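PDB 5UL3: OxsB protein from Bacillus megaterium, which catalyses the oxidative, radical ring contraction of dAMP to an oxetane aldehyde in oxetanocin A biosynthesis, using S-adenosylmethionine, a [4Fe-4S] cluster and cobalamin. Local coordinates for residues Ser144-Lys149 with Gly241-Arg246; Ser233-Asp238 with Asn262-Val267; Cys237-Glu242 with His325-Trp330; Glu308-Cys313 with Met360-Phe365. All blocks are in the same frame, centred on the assembly; numbering follows the deposited sequence. Where two conformers were deposited one is given.

Interaction 1. Residues Ser144-Lys149 with Gly241-Arg246; sequences SSYLRK and GEYTLR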
# COMPACT_ATOMS: atom_id res chain seq x y z
N SER A 144 -5.76 -15.17 -5.80
CA SER A 144 -6.82 -16.14 -5.51
C SER A 144 -8.06 -15.88 -6.34
O SER A 144 -8.61 -16.79 -6.97
CB SER A 144 -7.16 -16.10 -4.01
OG SER A 144 -8.30 -16.89 -3.71
N SER A 145 -8.56 -14.64 -6.32
CA SER A 145 -9.84 -14.40 -6.99
C SER A 145 -9.72 -14.54 -8.51
O SER A 145 -10.67 -15.01 -9.16
CB SER A 145 -10.40 -13.04 -6.61
OG SER A 145 -9.58 -11.97 -7.10
N TYR A 146 -8.58 -14.16 -9.07
CA TYR A 146 -8.33 -14.39 -10.50
C TYR A 146 -8.43 -15.89 -10.83
O TYR A 146 -9.13 -16.29 -11.77
CB TYR A 146 -6.96 -13.82 -10.89
CG TYR A 146 -6.53 -14.29 -12.26
CD1 TYR A 146 -7.01 -13.67 -13.40
CD2 TYR A 146 -5.72 -15.41 -12.41
CE1 TYR A 146 -6.65 -14.14 -14.67
CE2 TYR A 146 -5.37 -15.89 -13.65
CZ TYR A 146 -5.83 -15.25 -14.78
OH TYR A 146 -5.48 -15.74 -16.01
N LEU A 147 -7.73 -16.73 -10.06
CA LEU A 147 -7.74 -18.17 -10.32
C LEU A 147 -9.12 -18.77 -10.11
O LEU A 147 -9.54 -19.67 -10.86
CB LEU A 147 -6.72 -18.87 -9.42
CG LEU A 147 -5.26 -18.55 -9.72
CD1 LEU A 147 -4.33 -19.22 -8.68
CD2 LEU A 147 -4.85 -18.97 -11.14
N ARG A 148 -9.86 -18.31 -9.08
CA ARG A 148 -11.21 -18.84 -8.86
C ARG A 148 -12.16 -18.43 -9.97
O ARG A 148 -12.97 -19.25 -10.43
CB ARG A 148 -11.75 -18.38 -7.49
CG ARG A 148 -10.98 -19.01 -6.34
CD ARG A 148 -11.49 -18.52 -4.99
NE ARG A 148 -10.82 -19.20 -3.88
CZ ARG A 148 -10.83 -18.75 -2.63
NH1 ARG A 148 -11.47 -17.63 -2.32
NH2 ARG A 148 -10.20 -19.42 -1.68
N LYS A 149 -12.08 -17.17 -10.42
CA LYS A 149 -13.00 -16.73 -11.46
C LYS A 149 -12.74 -17.46 -12.77
O LYS A 149 -13.68 -17.84 -13.47
CB LYS A 149 -12.90 -15.22 -11.68
CG LYS A 149 -13.85 -14.71 -12.78
CD LYS A 149 -13.80 -13.17 -12.90
CE LYS A 149 -14.87 -12.66 -13.91
NZ LYS A 149 -15.39 -11.30 -13.53
N GLY A 241 1.31 -11.58 -10.76
CA GLY A 241 1.26 -13.02 -10.54
C GLY A 241 0.17 -13.80 -11.25
O GLY A 241 0.26 -15.02 -11.34
N GLU A 242 -0.86 -13.11 -11.76
CA GLU A 242 -2.05 -13.79 -12.26
C GLU A 242 -1.73 -14.75 -13.40
O GLU A 242 -2.05 -15.94 -13.35
CB GLU A 242 -3.09 -12.76 -12.72
CG GLU A 242 -3.79 -12.01 -11.59
CD GLU A 242 -3.05 -10.76 -11.08
OE1 GLU A 242 -1.84 -10.57 -11.37
OE2 GLU A 242 -3.69 -9.97 -10.35
N TYR A 243 -1.13 -14.23 -14.47
CA TYR A 243 -0.83 -15.09 -15.61
C TYR A 243 0.30 -16.06 -15.32
O TYR A 243 0.34 -17.15 -15.89
CB TYR A 243 -0.46 -14.25 -16.83
CG TYR A 243 -1.58 -13.39 -17.36
CD1 TYR A 243 -2.88 -13.57 -16.95
CD2 TYR A 243 -1.31 -12.39 -18.29
CE1 TYR A 243 -3.90 -12.77 -17.43
CE2 TYR A 243 -2.31 -11.59 -18.78
CZ TYR A 243 -3.60 -11.78 -18.35
OH TYR A 243 -4.60 -10.98 -18.85
N THR A 244 1.22 -15.68 -14.43
CA THR A 244 2.24 -16.60 -13.96
C THR A 244 1.60 -17.85 -13.35
O THR A 244 1.96 -18.98 -13.69
CB THR A 244 3.15 -15.89 -12.95
OG1 THR A 244 3.96 -14.92 -13.62
CG2 THR A 244 4.05 -16.89 -12.21
N LEU A 245 0.64 -17.65 -12.44
CA LEU A 245 0.01 -18.80 -11.80
C LEU A 245 -0.83 -19.59 -12.80
O LEU A 245 -0.79 -20.82 -12.80
CB LEU A 245 -0.83 -18.36 -10.59
CG LEU A 245 -0.01 -17.86 -9.39
CD1 LEU A 245 -0.93 -17.25 -8.34
CD2 LEU A 245 0.76 -19.02 -8.78
N ARG A 246 -1.56 -18.90 -13.68
CA ARG A 246 -2.24 -19.57 -14.77
C ARG A 246 -1.30 -20.51 -15.52
O ARG A 246 -1.66 -21.66 -15.85
CB ARG A 246 -2.83 -18.53 -15.74
CG ARG A 246 -3.45 -19.13 -16.99
CD ARG A 246 -3.54 -18.07 -18.10
NE ARG A 246 -2.22 -17.67 -18.58
CZ ARG A 246 -1.99 -16.61 -19.36
NH1 ARG A 246 -3.00 -15.84 -19.75
NH2 ARG A 246 -0.76 -16.33 -19.75
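Within the Rossmann fold that houses cobalamin, Tyr146 of helix 138-149 lies against Glu242 at the start of helix 242-252, where the two short helical segments run 50° apart with axes 9.8 Å from each other. Tyr146 CG stands anti to its backbone N (chi1 168°), which carries the ring out toward the partner helix. Glu242 CB sits over the centre of one ring face, 3.8 Å from the ring centroid, in a CH-pi contact only 13° off the normal. Farther out, Tyr146 CE2 comes to 3.3 Å from Glu242 O, and its OH reaches the edge of the Tyr243 ring, 3.5 Å from Tyr243 CD1. The same hydroxyl oxygen touches the aliphatic part of Arg246 at CD, 3.7 Å away. Beside it, Leu147, the next residue, puts CD1 3.9 Å from Leu245 CD1, the branched side chains crossing at about a right angle. A flat aromatic face suits the place because it can pack broadly against the CB and CG methylenes of Glu242, whose carboxylate turns away: OE1 hydrogen-bonds cobalamin and OE2 pairs with Arg311. The packing is consistent with Tyr146 helping to position the aliphatic stem of a cobalamin-binding residue, leaving its polar head to the cofactor and arginine.

Interaction 2. Residues Ser233-Asp238 with Asn262-Val267; sequences SLLICD and NGISYV. With EDO (1,2-ethanediol), chain U.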
# COMPACT_ATOMS: atom_id res chain seq x y z
N SER A 233 15.93 -24.65 -7.62
CA SER A 233 14.74 -25.00 -8.40
C SER A 233 13.58 -24.02 -8.23
O SER A 233 12.53 -24.20 -8.85
CB SER A 233 14.28 -26.42 -8.04
OG SER A 233 13.72 -26.46 -6.74
N LEU A 234 13.76 -22.97 -7.43
CA LEU A 234 12.71 -22.01 -7.14
C LEU A 234 12.36 -21.21 -8.40
O LEU A 234 13.22 -20.89 -9.22
CB LEU A 234 13.16 -21.06 -6.02
CG LEU A 234 12.17 -20.05 -5.45
CD1 LEU A 234 11.02 -20.78 -4.77
CD2 LEU A 234 12.88 -19.13 -4.46
N LEU A 235 11.07 -20.88 -8.54
CA LEU A 235 10.60 -20.04 -9.63
C LEU A 235 10.18 -18.69 -9.06
O LEU A 235 9.37 -18.64 -8.13
CB LEU A 235 9.43 -20.69 -10.36
CG LEU A 235 9.66 -22.12 -10.87
CD1 LEU A 235 8.41 -22.62 -11.56
CD2 LEU A 235 10.87 -22.19 -11.80
N ILE A 236 10.71 -17.60 -9.61
CA ILE A 236 10.42 -16.27 -9.08
C ILE A 236 9.48 -15.55 -10.04
O ILE A 236 9.75 -15.47 -11.24
CB ILE A 236 11.72 -15.46 -8.85
CG1 ILE A 236 12.47 -16.03 -7.65
CG2 ILE A 236 11.40 -13.98 -8.62
CD1 ILE A 236 13.82 -15.40 -7.42
N CYS A 237 8.36 -15.05 -9.50
CA CYS A 237 7.43 -14.25 -10.29
C CYS A 237 7.94 -12.81 -10.29
O CYS A 237 8.00 -12.17 -9.23
CB CYS A 237 6.02 -14.31 -9.70
SG CYS A 237 4.83 -13.24 -10.56
N ASP A 238 8.31 -12.32 -11.48
CA ASP A 238 9.00 -11.04 -11.60
C ASP A 238 8.07 -9.85 -11.46
O ASP A 238 8.48 -8.80 -10.94
CB ASP A 238 9.71 -10.95 -12.96
CG ASP A 238 10.92 -11.88 -13.04
OD1 ASP A 238 11.50 -12.19 -11.98
OD2 ASP A 238 11.30 -12.26 -14.17
N ASN A 262 4.61 -17.48 -18.26
CA ASN A 262 4.59 -16.02 -18.17
C ASN A 262 5.38 -15.49 -16.97
O ASN A 262 5.19 -15.94 -15.84
CB ASN A 262 3.14 -15.53 -18.06
CG ASN A 262 3.05 -14.02 -17.93
OD1 ASN A 262 2.92 -13.32 -18.92
ND2 ASN A 262 3.12 -13.51 -16.69
N GLY A 263 6.25 -14.52 -17.23
CA GLY A 263 6.72 -13.63 -16.18
C GLY A 263 7.46 -14.26 -15.02
O GLY A 263 7.31 -13.80 -13.87
N ILE A 264 8.29 -15.26 -15.28
CA ILE A 264 9.11 -15.85 -14.22
C ILE A 264 10.59 -15.75 -14.56
O ILE A 264 10.98 -15.65 -15.73
CB ILE A 264 8.77 -17.34 -13.95
CG1 ILE A 264 8.98 -18.15 -15.22
CG2 ILE A 264 7.36 -17.50 -13.38
CD1 ILE A 264 9.01 -19.67 -14.97
N SER A 265 11.41 -15.76 -13.52
CA SER A 265 12.84 -15.96 -13.64
C SER A 265 13.21 -17.27 -12.96
O SER A 265 12.64 -17.62 -11.92
CB SER A 265 13.63 -14.80 -13.04
OG SER A 265 13.15 -14.45 -11.76
N TYR A 266 14.16 -18.00 -13.54
CA TYR A 266 14.50 -19.33 -13.04
C TYR A 266 15.90 -19.69 -13.52
O TYR A 266 16.46 -19.05 -14.42
CB TYR A 266 13.47 -20.36 -13.50
CG TYR A 266 13.42 -20.53 -15.00
CD1 TYR A 266 12.71 -19.65 -15.81
CD2 TYR A 266 14.10 -21.57 -15.61
CE1 TYR A 266 12.68 -19.80 -17.20
CE2 TYR A 266 14.07 -21.75 -16.99
CZ TYR A 266 13.37 -20.86 -17.77
OH TYR A 266 13.36 -21.05 -19.13
N VAL A 267 16.46 -20.73 -12.90
CA VAL A 267 17.74 -21.29 -13.32
C VAL A 267 17.44 -22.44 -14.28
O VAL A 267 16.73 -23.39 -13.92
CB VAL A 267 18.56 -21.78 -12.12
CG1 VAL A 267 19.97 -22.18 -12.56
CG2 VAL A 267 18.62 -20.71 -11.03
C1 EDO U . 16.69 -26.17 -2.58
O1 EDO U . 16.73 -26.93 -1.36
C2 EDO U . 15.79 -26.84 -3.62
O2 EDO U . 15.77 -26.08 -4.84
O HOH W 1 15.11 -21.89 -10.63
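Ser265 faces Ile236 across two adjacent strands and has more surface buried by the contact than any other residue here. The two form an antiparallel hydrogen-bonded pair: Ile236 N gives to Ser265 O at 3.0 Å and 172°, and Ser265 N returns a bond to Ile236 O at 2.8 Å. The serine side chain, modelled in two conformers, has in one of them OG between its backbone N and carbonyl carbon (chi1 48°). There Ser265 OG gives its proton to Asp238 OD1, 2.8 Å away, on the syn side of the carboxylate, while also resting against Ile236 CB. A small hydroxyl residue suits the spot, since it bonds the aspartate and still fits beside a branched neighbour.

Ile264 is next in burial. Its CA-H makes a bent C-H...O contact with Ile236 O, Ile264 CA lying 3.1 Å from that oxygen, which thus receives a second, softer contact. In the Rossmann sheet strand 235-237 runs parallel to 212-216, whereas strand 264-267 pairs antiparallel on the other side of strand 235-237. Ile264 and Cys237, a non-hydrogen-bonded pair, share the face covered by helix 242-252; Ile236, on the other face, packs on helix 224-230.

Leu235, the third, lies beside Tyr266 and points the same way, with Leu235 CD2 3.6 Å from Tyr266 CB. At one end of the pairing a water spans the strands, donating to Leu234 O and accepting from Val267 N. At the other, Asp238 N bonds Gly263 O at 3.0 Å; Gly263 has positive phi, and a CB there would collide with Asn262 ND2.

Interaction 3. Residues Cys237-Glu242 with His325-Trp330; sequences CDKEGE and HKLRSW. With EDO (1,2-ethanediol), chain S.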
# COMPACT_ATOMS: atom_id res chain seq x y z
N CYS A 237 8.36 -15.05 -9.50
CA CYS A 237 7.43 -14.25 -10.29
C CYS A 237 7.94 -12.81 -10.29
O CYS A 237 8.00 -12.17 -9.23
CB CYS A 237 6.02 -14.31 -9.70
SG CYS A 237 4.83 -13.24 -10.56
N ASP A 238 8.31 -12.32 -11.48
CA ASP A 238 9.00 -11.04 -11.60
C ASP A 238 8.07 -9.85 -11.46
O ASP A 238 8.48 -8.80 -10.94
CB ASP A 238 9.71 -10.95 -12.96
CG ASP A 238 10.92 -11.88 -13.04
OD1 ASP A 238 11.50 -12.19 -11.98
OD2 ASP A 238 11.30 -12.26 -14.17
N LYS A 239 6.82 -9.97 -11.92
CA LYS A 239 5.91 -8.83 -11.92
C LYS A 239 4.53 -9.26 -11.41
O LYS A 239 4.41 -9.71 -10.27
CB LYS A 239 5.82 -8.22 -13.33
CG LYS A 239 7.17 -7.57 -13.73
CD LYS A 239 7.37 -7.57 -15.23
CE LYS A 239 8.79 -7.04 -15.55
NZ LYS A 239 9.00 -6.91 -17.01
N GLU A 240 3.49 -9.10 -12.21
CA GLU A 240 2.17 -9.54 -11.76
C GLU A 240 2.12 -11.07 -11.69
O GLU A 240 2.76 -11.78 -12.48
CB GLU A 240 1.08 -9.05 -12.73
CG GLU A 240 0.82 -7.53 -12.66
CD GLU A 240 0.03 -7.03 -13.84
OE1 GLU A 240 0.44 -7.32 -14.99
OE2 GLU A 240 -1.01 -6.38 -13.63
N GLY A 241 1.31 -11.58 -10.76
CA GLY A 241 1.26 -13.02 -10.54
C GLY A 241 0.17 -13.80 -11.25
O GLY A 241 0.26 -15.02 -11.34
N GLU A 242 -0.86 -13.11 -11.76
CA GLU A 242 -2.05 -13.79 -12.26
C GLU A 242 -1.73 -14.75 -13.40
O GLU A 242 -2.05 -15.94 -13.35
CB GLU A 242 -3.09 -12.76 -12.72
CG GLU A 242 -3.79 -12.01 -11.59
CD GLU A 242 -3.05 -10.76 -11.08
OE1 GLU A 242 -1.84 -10.57 -11.37
OE2 GLU A 242 -3.69 -9.97 -10.35
N HIS A 325 8.94 -3.31 -11.20
CA HIS A 325 7.98 -4.26 -10.64
C HIS A 325 6.54 -3.80 -10.85
O HIS A 325 5.66 -4.62 -11.19
CB HIS A 325 8.30 -4.47 -9.15
CG HIS A 325 7.39 -5.44 -8.44
ND1 HIS A 325 7.32 -6.78 -8.76
CD2 HIS A 325 6.52 -5.26 -7.42
CE1 HIS A 325 6.44 -7.38 -7.98
NE2 HIS A 325 5.96 -6.48 -7.14
N LYS A 326 6.28 -2.50 -10.69
CA LYS A 326 4.93 -1.94 -10.77
C LYS A 326 4.54 -1.52 -12.19
O LYS A 326 3.34 -1.38 -12.46
CB LYS A 326 4.81 -0.75 -9.83
CG LYS A 326 4.87 -1.13 -8.33
CD LYS A 326 3.50 -1.61 -7.85
CE LYS A 326 3.52 -3.08 -7.46
NZ LYS A 326 2.16 -3.56 -7.00
N LEU A 327 5.52 -1.32 -13.07
CA LEU A 327 5.37 -1.08 -14.51
C LEU A 327 5.07 0.39 -14.83
O LEU A 327 4.76 1.19 -13.94
CB LEU A 327 4.30 -2.00 -15.12
CG LEU A 327 4.47 -3.51 -14.87
CD1 LEU A 327 3.52 -4.28 -15.76
CD2 LEU A 327 5.91 -3.97 -15.08
N ARG A 328 5.15 0.74 -16.12
CA ARG A 328 5.21 2.14 -16.54
C ARG A 328 3.98 2.60 -17.28
O ARG A 328 4.01 3.66 -17.92
CB ARG A 328 6.46 2.37 -17.41
CG ARG A 328 7.73 1.86 -16.76
CD ARG A 328 8.62 1.09 -17.74
NE ARG A 328 9.81 0.62 -17.04
CZ ARG A 328 9.97 -0.61 -16.59
NH1 ARG A 328 11.09 -0.94 -15.96
NH2 ARG A 328 9.02 -1.52 -16.78
N SER A 329 2.90 1.82 -17.25
CA SER A 329 1.64 2.19 -17.86
C SER A 329 0.55 2.03 -16.81
O SER A 329 0.71 1.29 -15.84
CB SER A 329 1.31 1.32 -19.07
OG SER A 329 1.26 -0.05 -18.69
N TRP A 330 -0.57 2.72 -17.02
CA TRP A 330 -1.65 2.78 -16.04
C TRP A 330 -2.83 1.96 -16.55
O TRP A 330 -3.31 2.19 -17.66
CB TRP A 330 -2.04 4.23 -15.77
CG TRP A 330 -3.05 4.44 -14.68
CD1 TRP A 330 -2.85 4.34 -13.34
CD2 TRP A 330 -4.41 4.86 -14.86
NE1 TRP A 330 -4.00 4.66 -12.66
CE2 TRP A 330 -4.98 4.96 -13.57
CE3 TRP A 330 -5.21 5.15 -15.98
CZ2 TRP A 330 -6.30 5.35 -13.37
CZ3 TRP A 330 -6.52 5.53 -15.77
CH2 TRP A 330 -7.06 5.62 -14.48
C1 EDO S . 6.06 -1.59 -18.17
O1 EDO S . 7.42 -1.78 -18.58
C2 EDO S . 5.29 -0.75 -19.14
O2 EDO S . 3.90 -1.00 -18.99
O HOH W 2 9.73 -3.88 -15.83
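Lys239 and Leu327 meet where two loops join the cobalamin-binding Rossmann fold to the AdoMet radical domain, one following strand 235-237 and the other leading into strand 331-332. The lysine can be followed outward. Lys239 CB passes His325 O at 4.2 Å, a loose approach. Lys239 CG comes to 4.0 Å from Leu327 CD2, and Lys239 CD to 3.9 Å from that same methyl, so that the aliphatic stem crosses the leucine at about a right angle. Beyond CG the chain is extended, and CE carries the amino group past the leucine toward Arg328. A long, flexible residue suits this position: its methylenes cover an apolar neighbour while its charge lies farther out.

Polar linkage between the loops comes from His325. With CG anti to the backbone N (chi1 -179°) the ring is carried to the neighbouring loop. There His325 ND1 gives a hydrogen bond to Asp238 O at 3.2 Å and 159°. The acceptor lies almost in the ring plane. Asp238 O also receives Ser221 OG, while on the imidazole's other nitrogen NE2 makes a weak hydrogen bond to cobalamin. Histidine suits this role because its two nitrogens can serve a peptide oxygen and the cofactor at once.

At the tip of the lysine, Lys239 NZ is 5.4 Å from Arg328 NH2. One water oxygen sits between these like charges, accepting from Arg328 NH2 at 2.6 Å and, weakly, from Lys239 NZ at 3.3 Å.

Interaction 4. Residues Glu308-Cys313 with Met360-Phe365; sequences ETSRGC and MADEEF. With SF4 (iron/sulfur cluster), chain B.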
# COMPACT_ATOMS: atom_id res chain seq x y z
N GLU A 308 -7.57 -2.15 -4.85
CA GLU A 308 -6.73 -1.50 -5.85
C GLU A 308 -7.60 -1.28 -7.08
O GLU A 308 -8.07 -2.24 -7.69
CB GLU A 308 -5.50 -2.36 -6.18
CG GLU A 308 -4.40 -1.59 -6.96
CD GLU A 308 -3.17 -2.43 -7.33
OE1 GLU A 308 -3.33 -3.65 -7.56
OE2 GLU A 308 -2.04 -1.87 -7.40
N THR A 309 -7.85 -0.01 -7.44
CA THR A 309 -8.77 0.25 -8.55
C THR A 309 -8.03 0.54 -9.86
O THR A 309 -8.67 0.80 -10.88
CB THR A 309 -9.74 1.42 -8.25
OG1 THR A 309 -9.01 2.66 -8.14
CG2 THR A 309 -10.53 1.16 -6.94
N SER A 310 -6.70 0.49 -9.83
CA SER A 310 -5.85 0.67 -11.00
C SER A 310 -4.46 0.17 -10.64
O SER A 310 -4.10 0.09 -9.46
CB SER A 310 -5.78 2.13 -11.45
OG SER A 310 -5.11 2.93 -10.49
N ARG A 311 -3.68 -0.17 -11.66
CA ARG A 311 -2.31 -0.63 -11.48
C ARG A 311 -1.38 0.24 -12.32
O ARG A 311 -1.75 0.64 -13.42
CB ARG A 311 -2.15 -2.09 -11.88
CG ARG A 311 -2.93 -3.02 -10.94
CD ARG A 311 -2.65 -4.47 -11.25
NE ARG A 311 -3.18 -5.36 -10.20
CZ ARG A 311 -3.21 -6.69 -10.30
NH1 ARG A 311 -2.74 -7.28 -11.40
NH2 ARG A 311 -3.73 -7.43 -9.32
N GLY A 312 -0.20 0.50 -11.78
CA GLY A 312 0.84 1.25 -12.46
C GLY A 312 0.74 2.75 -12.26
O GLY A 312 -0.15 3.29 -11.59
N CYS A 313 1.69 3.44 -12.89
CA CYS A 313 1.79 4.89 -12.84
C CYS A 313 2.08 5.36 -14.26
O CYS A 313 3.07 4.92 -14.85
CB CYS A 313 2.91 5.34 -11.91
SG CYS A 313 3.08 7.16 -11.83
N MET A 360 -7.44 2.81 -0.47
CA MET A 360 -7.12 2.47 -1.85
C MET A 360 -5.63 2.19 -1.99
O MET A 360 -4.78 2.99 -1.55
CB MET A 360 -7.52 3.59 -2.82
CG MET A 360 -8.97 4.00 -2.84
SD MET A 360 -10.09 2.66 -3.34
CE MET A 360 -11.59 3.63 -3.53
N ALA A 361 -5.32 1.06 -2.61
CA ALA A 361 -3.93 0.65 -2.77
C ALA A 361 -3.25 1.30 -3.98
O ALA A 361 -2.02 1.20 -4.09
CB ALA A 361 -3.84 -0.88 -2.93
N ASP A 362 -4.01 1.98 -4.84
CA ASP A 362 -3.48 2.53 -6.10
C ASP A 362 -2.24 3.39 -5.88
O ASP A 362 -2.22 4.27 -5.01
CB ASP A 362 -4.54 3.40 -6.79
CG ASP A 362 -5.85 2.71 -7.00
OD1 ASP A 362 -6.32 1.97 -6.09
OD2 ASP A 362 -6.47 2.97 -8.04
N GLU A 363 -1.21 3.15 -6.69
CA GLU A 363 -0.14 4.14 -6.81
C GLU A 363 -0.68 5.46 -7.34
O GLU A 363 -0.22 6.54 -6.93
CB GLU A 363 0.96 3.61 -7.74
CG GLU A 363 1.81 2.52 -7.13
CD GLU A 363 2.97 2.15 -8.03
OE1 GLU A 363 2.68 1.78 -9.20
OE2 GLU A 363 4.14 2.28 -7.60
N GLU A 364 -1.64 5.39 -8.26
CA GLU A 364 -2.15 6.55 -8.99
C GLU A 364 -3.66 6.34 -9.16
O GLU A 364 -4.11 5.73 -10.13
CB GLU A 364 -1.46 6.70 -10.35
CG GLU A 364 -2.00 7.84 -11.19
CD GLU A 364 -1.29 8.00 -12.53
OE1 GLU A 364 -0.65 7.03 -13.01
OE2 GLU A 364 -1.38 9.11 -13.10
N PHE A 365 -4.43 6.89 -8.22
CA PHE A 365 -5.88 6.69 -8.25
C PHE A 365 -6.51 7.41 -9.44
O PHE A 365 -7.42 6.87 -10.08
CB PHE A 365 -6.48 7.19 -6.93
CG PHE A 365 -7.97 7.02 -6.84
CD1 PHE A 365 -8.54 5.75 -6.78
CD2 PHE A 365 -8.81 8.12 -6.78
CE1 PHE A 365 -9.92 5.59 -6.68
CE2 PHE A 365 -10.20 7.97 -6.66
CZ PHE A 365 -10.75 6.70 -6.63
FE1 SF4 B . 6.41 9.21 -8.99
FE2 SF4 B . 4.32 8.42 -7.46
FE3 SF4 B . 6.31 6.63 -8.23
FE4 SF4 B . 4.52 7.55 -10.08
S1 SF4 B . 4.05 6.25 -8.24
S2 SF4 B . 6.80 7.39 -10.35
S3 SF4 B . 4.26 9.72 -9.36
S4 SF4 B . 6.52 8.47 -6.85
O HOH W 3 -1.51 0.63 -8.20
O HOH W 4 -8.59 4.40 -10.31
O HOH W 5 -2.28 2.87 -9.79
O HOH W 6 0.83 -0.05 -9.33
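Asp362 and Thr309 cross at about a right angle, and both carboxylate oxygens bond Thr309. Thr309 N gives to Asp362 OD1 at 2.8 Å and 169°, and Thr309 OG1 gives to Asp362 OD2 at 2.6 Å, each on its syn side, though the amide donor sits well out of the carboxylate plane. The hydroxyl can do this because OG1 lies between the backbone N and the carbonyl carbon (chi1 66°), leaving CG2 to pack on Met360 SD. Ser310 OG lies 2.8 Å from Asp362 OD2 and 3.0 Å from Glu364 O, and accepts a hydrogen bond from a water.

These residues lie where strands 305-311 and 357-360, parallel neighbours in the partial TIM barrel of the AdoMet radical domain, give way to loops. Glu308 crosses Asp362 obliquely, their carboxylate planes 79° apart, while Glu308 CB packs on Ala361 CB at 3.9 Å. Its OE1 forms a salt bridge with Arg311 NE and its OE2 hydrogen-bonds cobalamin. Farther along, Glu364 extends beside Cys313, with Glu364 OE1 3.2 Å from Cys313 CA; that oxygen also accepts from Asp314 N. Cys313 SG binds iron FE4 of the cluster at 2.3 Å. Gly312 adopts a positive phi, easy for glycine, and a water links Gly312 N to Glu363 OE1, which also pairs with Arg323.

The two bonds from Thr309 restrict rotation of the buried Asp362 carboxylate and probably help hold Glu308 and Glu363, which both hydrogen-bond cobalamin, and the cluster ligand Cys313 on one joined framework.

Following the chain, interaction 1 brings helix 138-149 back to helix 242-252, closing a long loop within the Rossmann fold. Interaction 2 crosses it: 233-238 precedes the second segment of interaction 1, and its partner strand 264-267 follows, while Thr244 OG1 reaches Asn262 O. Interaction 3 starts from the same stretch as interaction 2 but runs on to 325-330, joining the cobalamin domain to the AdoMet radical domain; it shares Gly241 and Glu242 with interaction 1. Interaction 4, which joins the ends of strands 305-311 and 357-360 in the partial TIM barrel, opens before interaction 3 closes, so these two cross. Glu242 to Arg311 connects interactions 1 and 3 with interaction 4, and Trp330 to Glu364 joins interactions 3 and 4.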